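Local coordinates for protein putative phosphomannomutase (Thermus thermophilus, PDB 1TUO) that probably interconverts sugar phosphates as a magnesium-dependent mutase of the phosphohexose mutase family, at residues G40-E45 against K134-L139; L35-G40 against L139-A144. All coordinates share one frame; numbering follows the deposited sequence.

Contact 1 (G40-E45 against K134-L139); sequences GRHLLE and KAIEAL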
ATOM      1  N   GLY A  40       3.531  18.161 -17.323  1.00 19.25           N
ATOM      2  CA  GLY A  40       2.587  19.006 -18.033  1.00 21.29           C
ATOM      3  C   GLY A  40       2.692  18.831 -19.537  1.00 21.74           C
ATOM      4  O   GLY A  40       1.675  18.733 -20.231  1.00 22.62           O
ATOM      5  N   ARG A  41       3.921  18.795 -20.046  1.00 20.71           N
ATOM      6  CA  ARG A  41       4.139  18.625 -21.479  1.00 22.02           C
ATOM      7  C   ARG A  41       3.552  17.291 -21.910  1.00 21.79           C
ATOM      8  O   ARG A  41       2.920  17.184 -22.965  1.00 21.65           O
ATOM      9  CB  ARG A  41       5.637  18.668 -21.809  1.00 26.30           C
ATOM     10  CG  ARG A  41       6.289  20.013 -21.520  1.00 30.58           C
ATOM     11  CD  ARG A  41       7.699  20.119 -22.098  1.00 35.81           C
ATOM     12  NE  ARG A  41       8.353  21.362 -21.687  1.00 40.46           N
ATOM     13  CZ  ARG A  41       9.490  21.825 -22.198  1.00 42.86           C
ATOM     14  NH1 ARG A  41      10.118  21.155 -23.155  1.00 45.73           N
ATOM     15  NH2 ARG A  41      10.004  22.965 -21.751  1.00 45.13           N
ATOM     16  N   HIS A  42       3.766  16.272 -21.086  1.00 19.46           N
ATOM     17  CA  HIS A  42       3.249  14.943 -21.369  1.00 20.46           C
ATOM     18  C   HIS A  42       1.724  14.943 -21.463  1.00 19.33           C
ATOM     19  O   HIS A  42       1.143  14.360 -22.385  1.00 21.44           O
ATOM     20  CB  HIS A  42       3.682  13.968 -20.277  1.00 20.05           C
ATOM     21  CG  HIS A  42       2.974  12.652 -20.331  1.00 21.70           C
ATOM     22  ND1 HIS A  42       3.173  11.740 -21.346  1.00 21.57           N
ATOM     23  CD2 HIS A  42       2.090  12.081 -19.481  1.00 23.34           C
ATOM     24  CE1 HIS A  42       2.442  10.664 -21.118  1.00 22.81           C
ATOM     25  NE2 HIS A  42       1.774  10.846 -19.992  1.00 24.10           N
ATOM     26  N   LEU A  43       1.076  15.598 -20.510  1.00 17.96           N
ATOM     27  CA  LEU A  43      -0.381  15.642 -20.495  1.00 20.09           C
ATOM     28  C   LEU A  43      -0.965  16.471 -21.631  1.00 20.36           C
ATOM     29  O   LEU A  43      -1.984  16.096 -22.212  1.00 20.41           O
ATOM     30  CB  LEU A  43      -0.978  16.078 -19.144  1.00 21.80           C
ATOM     31  CG  LEU A  43      -1.048  15.219 -17.880  1.00 24.26           C
ATOM     32  CD1 LEU A  43      -1.577  15.948 -16.643  1.00 25.73           C
ATOM     33  CD2 LEU A  43      -1.765  13.869 -17.921  1.00 25.45           C
ATOM     34  N   LEU A  44      -0.333  17.596 -21.945  1.00 21.36           N
ATOM     35  CA  LEU A  44      -0.824  18.454 -23.022  1.00 21.86           C
ATOM     36  C   LEU A  44      -0.765  17.701 -24.346  1.00 23.17           C
ATOM     37  O   LEU A  44      -1.644  17.852 -25.199  1.00 22.36           O
ATOM     38  CB  LEU A  44       0.020  19.730 -23.106  1.00 21.79           C
ATOM     39  CG  LEU A  44      -0.176  20.753 -21.983  1.00 20.60           C
ATOM     40  CD1 LEU A  44       0.890  21.827 -22.096  1.00 22.03           C
ATOM     41  CD2 LEU A  44      -1.563  21.377 -22.083  1.00 20.60           C
ATOM     42  N   GLU A  45       0.272  16.885 -24.508  1.00 24.61           N
ATOM     43  CA  GLU A  45       0.458  16.100 -25.727  1.00 27.84           C
ATOM     44  C   GLU A  45      -0.665  15.080 -25.897  1.00 27.40           C
ATOM     45  O   GLU A  45      -0.932  14.617 -27.006  1.00 27.68           O
ATOM     46  CB  GLU A  45       1.819  15.386 -25.677  1.00 30.77           C
ATOM     47  CG  GLU A  45       2.250  14.693 -26.974  1.00 37.46           C
ATOM     48  CD  GLU A  45       1.503  13.398 -27.239  1.00 40.20           C
ATOM     49  OE1 GLU A  45       1.467  12.539 -26.331  1.00 43.35           O
ATOM     50  OE2 GLU A  45       0.959  13.232 -28.354  1.00 42.25           O
ATOM     51  N   LYS A 134       8.091   6.218 -18.353  1.00 25.22           N
ATOM     52  CA  LYS A 134       9.238   6.476 -19.211  1.00 25.73           C
ATOM     53  C   LYS A 134       9.022   7.721 -20.060  1.00 24.65           C
ATOM     54  O   LYS A 134       9.946   8.497 -20.281  1.00 24.74           O
ATOM     55  CB  LYS A 134       9.498   5.271 -20.118  1.00 28.11           C
ATOM     56  CG  LYS A 134      10.124   4.081 -19.404  1.00 34.15           C
ATOM     57  CD  LYS A 134      11.498   4.447 -18.848  1.00 37.95           C
ATOM     58  CE  LYS A 134      12.187   3.254 -18.200  1.00 40.58           C
ATOM     59  NZ  LYS A 134      13.548   3.613 -17.700  1.00 43.15           N
ATOM     60  N   ALA A 135       7.795   7.905 -20.533  1.00 24.20           N
ATOM     61  CA  ALA A 135       7.467   9.055 -21.365  1.00 24.59           C
ATOM     62  C   ALA A 135       7.666  10.369 -20.609  1.00 24.07           C
ATOM     63  O   ALA A 135       8.202  11.339 -21.149  1.00 24.96           O
ATOM     64  CB  ALA A 135       6.031   8.940 -21.858  1.00 24.20           C
ATOM     65  N   ILE A 136       7.230  10.399 -19.356  1.00 21.83           N
ATOM     66  CA  ILE A 136       7.374  11.595 -18.539  1.00 20.71           C
ATOM     67  C   ILE A 136       8.855  11.860 -18.243  1.00 19.92           C
ATOM     68  O   ILE A 136       9.326  12.995 -18.330  1.00 20.28           O
ATOM     69  CB  ILE A 136       6.583  11.439 -17.207  1.00 19.79           C
ATOM     70  CG1 ILE A 136       5.081  11.359 -17.511  1.00 20.03           C
ATOM     71  CG2 ILE A 136       6.872  12.605 -16.287  1.00 20.58           C
ATOM     72  CD1 ILE A 136       4.227  10.886 -16.329  1.00 21.45           C
ATOM     73  N   GLU A 137       9.584  10.801 -17.910  1.00 20.22           N
ATOM     74  CA  GLU A 137      11.007  10.916 -17.593  1.00 21.59           C
ATOM     75  C   GLU A 137      11.779  11.508 -18.768  1.00 22.24           C
ATOM     76  O   GLU A 137      12.669  12.341 -18.594  1.00 21.20           O
ATOM     77  CB  GLU A 137      11.584   9.540 -17.264  1.00 24.29           C
ATOM     78  CG  GLU A 137      13.057   9.557 -16.882  1.00 26.82           C
ATOM     79  CD  GLU A 137      13.637   8.159 -16.770  1.00 29.00           C
ATOM     80  OE1 GLU A 137      14.335   7.884 -15.777  1.00 30.06           O
ATOM     81  OE2 GLU A 137      13.396   7.335 -17.680  1.00 31.69           O
ATOM     82  N   ALA A 138      11.425  11.066 -19.969  1.00 21.93           N
ATOM     83  CA  ALA A 138      12.093  11.537 -21.176  1.00 22.48           C
ATOM     84  C   ALA A 138      11.920  13.034 -21.412  1.00 22.41           C
ATOM     85  O   ALA A 138      12.765  13.668 -22.047  1.00 23.90           O
ATOM     86  CB  ALA A 138      11.579  10.754 -22.385  1.00 22.33           C
ATOM     87  N   LEU A 139      10.832  13.600 -20.894  1.00 20.81           N
ATOM     88  CA  LEU A 139      10.540  15.018 -21.079  1.00 21.32           C
ATOM     89  C   LEU A 139      11.081  15.973 -20.016  1.00 20.44           C
ATOM     90  O   LEU A 139      10.807  17.170 -20.069  1.00 20.88           O
ATOM     91  CB  LEU A 139       9.029  15.215 -21.202  1.00 22.13           C
ATOM     92  CG  LEU A 139       8.388  14.598 -22.446  1.00 22.32           C
ATOM     93  CD1 LEU A 139       6.872  14.629 -22.301  1.00 21.60           C
ATOM     94  CD2 LEU A 139       8.830  15.379 -23.681  1.00 24.69           C
TER
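One face of the His42 imidazole lies against the methylene of Ile136, whose CG1 stands 3.6 Å above the ring plane, displaced toward the rim. This is a CH-pi contact, 25° off the ring normal, and it joins helix 29-45 to helix 130-138 within the alpha/beta/alpha domain I of the phosphohexose mutase fold. Ala135 CB approaches the ring obliquely, 4.0 Å from His42 ND1. The ring reaches between the helices because CG is anti to the backbone N (chi1 168°), and it crosses the Ile136 side chain at about a right angle. At its far end NE2 is hydrogen-bonded to Glu132, one turn before Ile136 on helix 130-138, which, with the Ile136 contact, helps hold the ring's rotation and would probably favour a protonated imidazole. Histidine thus suits the place by offering an apolar face and a polar tip together; an alanine here would probably loosen the helix pair, losing both the ring face that Ile136 packs against and the bond to Glu132. Leu139, just past the helix, reaches back to the backbone of helix 29-45: its CD1 sits 3.7 Å from His42 N and 3.8 Å from His42 CB.

Contact 2 (L35-G40 against L139-A144); sequences LAEAYG and LVPEEA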
ATOM      1  N   LEU A  35      10.231  18.489 -12.960  1.00 19.49           N
ATOM      2  CA  LEU A  35       9.317  17.358 -13.089  1.00 20.39           C
ATOM      3  C   LEU A  35       7.935  17.855 -13.518  1.00 19.09           C
ATOM      4  O   LEU A  35       7.266  17.215 -14.336  1.00 19.29           O
ATOM      5  CB  LEU A  35       9.209  16.596 -11.765  1.00 22.05           C
ATOM      6  CG  LEU A  35       8.296  15.363 -11.763  1.00 26.55           C
ATOM      7  CD1 LEU A  35       8.714  14.399 -12.869  1.00 25.33           C
ATOM      8  CD2 LEU A  35       8.369  14.680 -10.408  1.00 25.99           C
ATOM      9  N   ALA A  36       7.516  18.997 -12.978  1.00 17.75           N
ATOM     10  CA  ALA A  36       6.212  19.563 -13.319  1.00 20.03           C
ATOM     11  C   ALA A  36       6.146  19.868 -14.809  1.00 20.46           C
ATOM     12  O   ALA A  36       5.145  19.585 -15.466  1.00 19.97           O
ATOM     13  CB  ALA A  36       5.954  20.826 -12.515  1.00 19.70           C
ATOM     14  N   GLU A  37       7.220  20.444 -15.339  1.00 20.93           N
ATOM     15  CA  GLU A  37       7.279  20.776 -16.759  1.00 21.97           C
ATOM     16  C   GLU A  37       7.153  19.516 -17.610  1.00 21.53           C
ATOM     17  O   GLU A  37       6.437  19.500 -18.615  1.00 22.95           O
ATOM     18  CB  GLU A  37       8.601  21.478 -17.085  1.00 22.26           C
ATOM     19  CG  GLU A  37       8.674  22.020 -18.508  1.00 25.70           C
ATOM     20  CD  GLU A  37       7.828  23.266 -18.710  1.00 27.08           C
ATOM     21  OE1 GLU A  37       7.571  23.624 -19.879  1.00 27.17           O
ATOM     22  OE2 GLU A  37       7.431  23.899 -17.707  1.00 29.23           O
ATOM     23  N   ALA A  38       7.858  18.462 -17.211  1.00 20.11           N
ATOM     24  CA  ALA A  38       7.831  17.197 -17.937  1.00 19.02           C
ATOM     25  C   ALA A  38       6.428  16.612 -17.941  1.00 19.30           C
ATOM     26  O   ALA A  38       5.916  16.189 -18.975  1.00 18.96           O
ATOM     27  CB  ALA A  38       8.787  16.209 -17.293  1.00 17.52           C
ATOM     28  N   TYR A  39       5.816  16.583 -16.765  1.00 17.79           N
ATOM     29  CA  TYR A  39       4.477  16.037 -16.615  1.00 18.79           C
ATOM     30  C   TYR A  39       3.433  16.840 -17.392  1.00 19.21           C
ATOM     31  O   TYR A  39       2.562  16.265 -18.050  1.00 20.11           O
ATOM     32  CB  TYR A  39       4.116  15.991 -15.126  1.00 18.99           C
ATOM     33  CG  TYR A  39       2.808  15.303 -14.825  1.00 18.36           C
ATOM     34  CD1 TYR A  39       2.524  14.038 -15.347  1.00 21.09           C
ATOM     35  CD2 TYR A  39       1.869  15.898 -13.989  1.00 22.41           C
ATOM     36  CE1 TYR A  39       1.328  13.381 -15.040  1.00 22.93           C
ATOM     37  CE2 TYR A  39       0.674  15.251 -13.675  1.00 22.39           C
ATOM     38  CZ  TYR A  39       0.411  13.999 -14.201  1.00 21.95           C
ATOM     39  OH  TYR A  39      -0.765  13.355 -13.879  1.00 24.54           O
ATOM     40  N   GLY A  40       3.531  18.161 -17.323  1.00 19.25           N
ATOM     41  CA  GLY A  40       2.587  19.006 -18.033  1.00 21.29           C
ATOM     42  C   GLY A  40       2.692  18.831 -19.537  1.00 21.74           C
ATOM     43  O   GLY A  40       1.675  18.733 -20.231  1.00 22.62           O
ATOM     44  N   LEU A 139      10.832  13.600 -20.894  1.00 20.81           N
ATOM     45  CA  LEU A 139      10.540  15.018 -21.079  1.00 21.32           C
ATOM     46  C   LEU A 139      11.081  15.973 -20.016  1.00 20.44           C
ATOM     47  O   LEU A 139      10.807  17.170 -20.069  1.00 20.88           O
ATOM     48  CB  LEU A 139       9.029  15.215 -21.202  1.00 22.13           C
ATOM     49  CG  LEU A 139       8.388  14.598 -22.446  1.00 22.32           C
ATOM     50  CD1 LEU A 139       6.872  14.629 -22.301  1.00 21.60           C
ATOM     51  CD2 LEU A 139       8.830  15.379 -23.681  1.00 24.69           C
ATOM     52  N   VAL A 140      11.843  15.462 -19.058  1.00 20.29           N
ATOM     53  CA  VAL A 140      12.396  16.330 -18.019  1.00 22.21           C
ATOM     54  C   VAL A 140      13.435  17.265 -18.633  1.00 23.42           C
ATOM     55  O   VAL A 140      14.436  16.813 -19.189  1.00 24.73           O
ATOM     56  CB  VAL A 140      13.059  15.515 -16.888  1.00 20.96           C
ATOM     57  CG1 VAL A 140      13.713  16.459 -15.883  1.00 22.16           C
ATOM     58  CG2 VAL A 140      12.013  14.658 -16.181  1.00 20.70           C
ATOM     59  N   PRO A 141      13.207  18.583 -18.543  1.00 24.03           N
ATOM     60  CA  PRO A 141      14.139  19.570 -19.100  1.00 26.09           C
ATOM     61  C   PRO A 141      15.340  19.762 -18.184  1.00 27.83           C
ATOM     62  O   PRO A 141      15.273  19.460 -16.996  1.00 24.92           O
ATOM     63  CB  PRO A 141      13.287  20.823 -19.186  1.00 25.13           C
ATOM     64  CG  PRO A 141      12.452  20.714 -17.943  1.00 25.90           C
ATOM     65  CD  PRO A 141      12.038  19.252 -17.941  1.00 24.61           C
ATOM     66  N   GLU A 142      16.436  20.268 -18.739  1.00 30.93           N
ATOM     67  CA  GLU A 142      17.635  20.494 -17.941  1.00 34.37           C
ATOM     68  C   GLU A 142      17.371  21.610 -16.951  1.00 35.91           C
ATOM     69  O   GLU A 142      17.877  21.600 -15.827  1.00 35.93           O
ATOM     70  CB  GLU A 142      18.810  20.877 -18.843  1.00 36.21           C
ATOM     71  CG  GLU A 142      19.303  19.743 -19.716  1.00 40.59           C
ATOM     72  CD  GLU A 142      19.798  18.569 -18.896  1.00 42.94           C
ATOM     73  OE1 GLU A 142      20.792  18.738 -18.158  1.00 45.24           O
ATOM     74  OE2 GLU A 142      19.190  17.481 -18.984  1.00 44.26           O
ATOM     75  N   GLU A 143      16.557  22.566 -17.375  1.00 37.37           N
ATOM     76  CA  GLU A 143      16.228  23.709 -16.546  1.00 39.91           C
ATOM     77  C   GLU A 143      14.746  24.044 -16.656  1.00 39.66           C
ATOM     78  O   GLU A 143      14.130  23.852 -17.708  1.00 39.37           O
ATOM     79  CB  GLU A 143      17.079  24.900 -16.989  1.00 42.35           C
ATOM     80  CG  GLU A 143      17.007  26.107 -16.090  1.00 46.09           C
ATOM     81  CD  GLU A 143      18.266  26.741 -16.634  1.00 48.77           C
ATOM     82  OE1 GLU A 143      19.443  26.419 -16.476  1.00 49.58           O
ATOM     83  OE2 GLU A 143      17.897  27.509 -17.512  1.00 50.95           O
ATOM     84  N   ALA A 144      14.180  24.541 -15.563  1.00 40.11           N
ATOM     85  CA  ALA A 144      12.771  24.909 -15.533  1.00 41.04           C
ATOM     86  C   ALA A 144      12.557  26.162 -14.691  1.00 41.04           C
ATOM     87  O   ALA A 144      13.422  26.557 -13.911  1.00 42.06           O
ATOM     88  CB  ALA A 144      11.939  23.755 -14.982  1.00 40.56           C
TER
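Apolar contacts carry this meeting of helix 29-45 with the chain that leaves helix 130-138, and no hydrogen bond crosses between the two segments. Most of these contacts converge on Ala38. Its single methyl points at the loop, and Ala38 CB touches Val140 CG2 at 3.7 Å, the branch that lies anti to the carbonyl carbon of its own residue. From another direction Leu139 CB comes to 4.0 Å of Ala38 CB. Beside it, Glu37 lends its aliphatic part: CB and CG both lie about 4.0 Å from Pro141 CG, and the two side chains cross at about a right angle.

Side chain to backbone contacts come next. The Ala38 methyl rests on the peptide that links Leu139 to Val140, with Ala38 CB 3.6 Å from Leu139 O and equally far from Val140 N. So small a residue suits this place, because the alpha carbons of Ala38 and Val140 are just 4.6 Å apart. A proline next in line suits a loop without regular structure, its ring supplying a compact apolar surface.

The polar interactions lead outward. The Glu37 chain bends at chi2 (74°), and its carboxylate is shared: OE2 is hydrogen-bonded to His71 and OE1 forms a salt bridge with Arg41. Pro141 O accepts a hydrogen bond from Arg34, a polar tie between loop and helix besides the apolar packing. The loop passes along helix 29-45 on its way to strand 152-154, while Leu35 and Tyr39 turn away from it and reach Phe120 of strand 115-122, and Ala36 meets helix 61-75.

Overall arrangement
Contacts 1 and 2 are consecutive parts of one interface, their centres about 8 Å apart, on the same side of the chain's centre and within domain I. Both use helix 29-45: contact 1 takes its C-terminal portion against helix 130-138, contact 2 the preceding turns against the loop that follows. Leu139, where helix gives way to loop, belongs to both. Ile136 also bridges them, its O lying 3.4 Å from Ala38 CB, its CD1 3.7 Å from Tyr39 CD1 and its CG2 4.3 Å from Leu35 CD1. The centres of contacts 1 and 2 lie about 26 and 28 Å from the centre of the chain, at the periphery of the molecule.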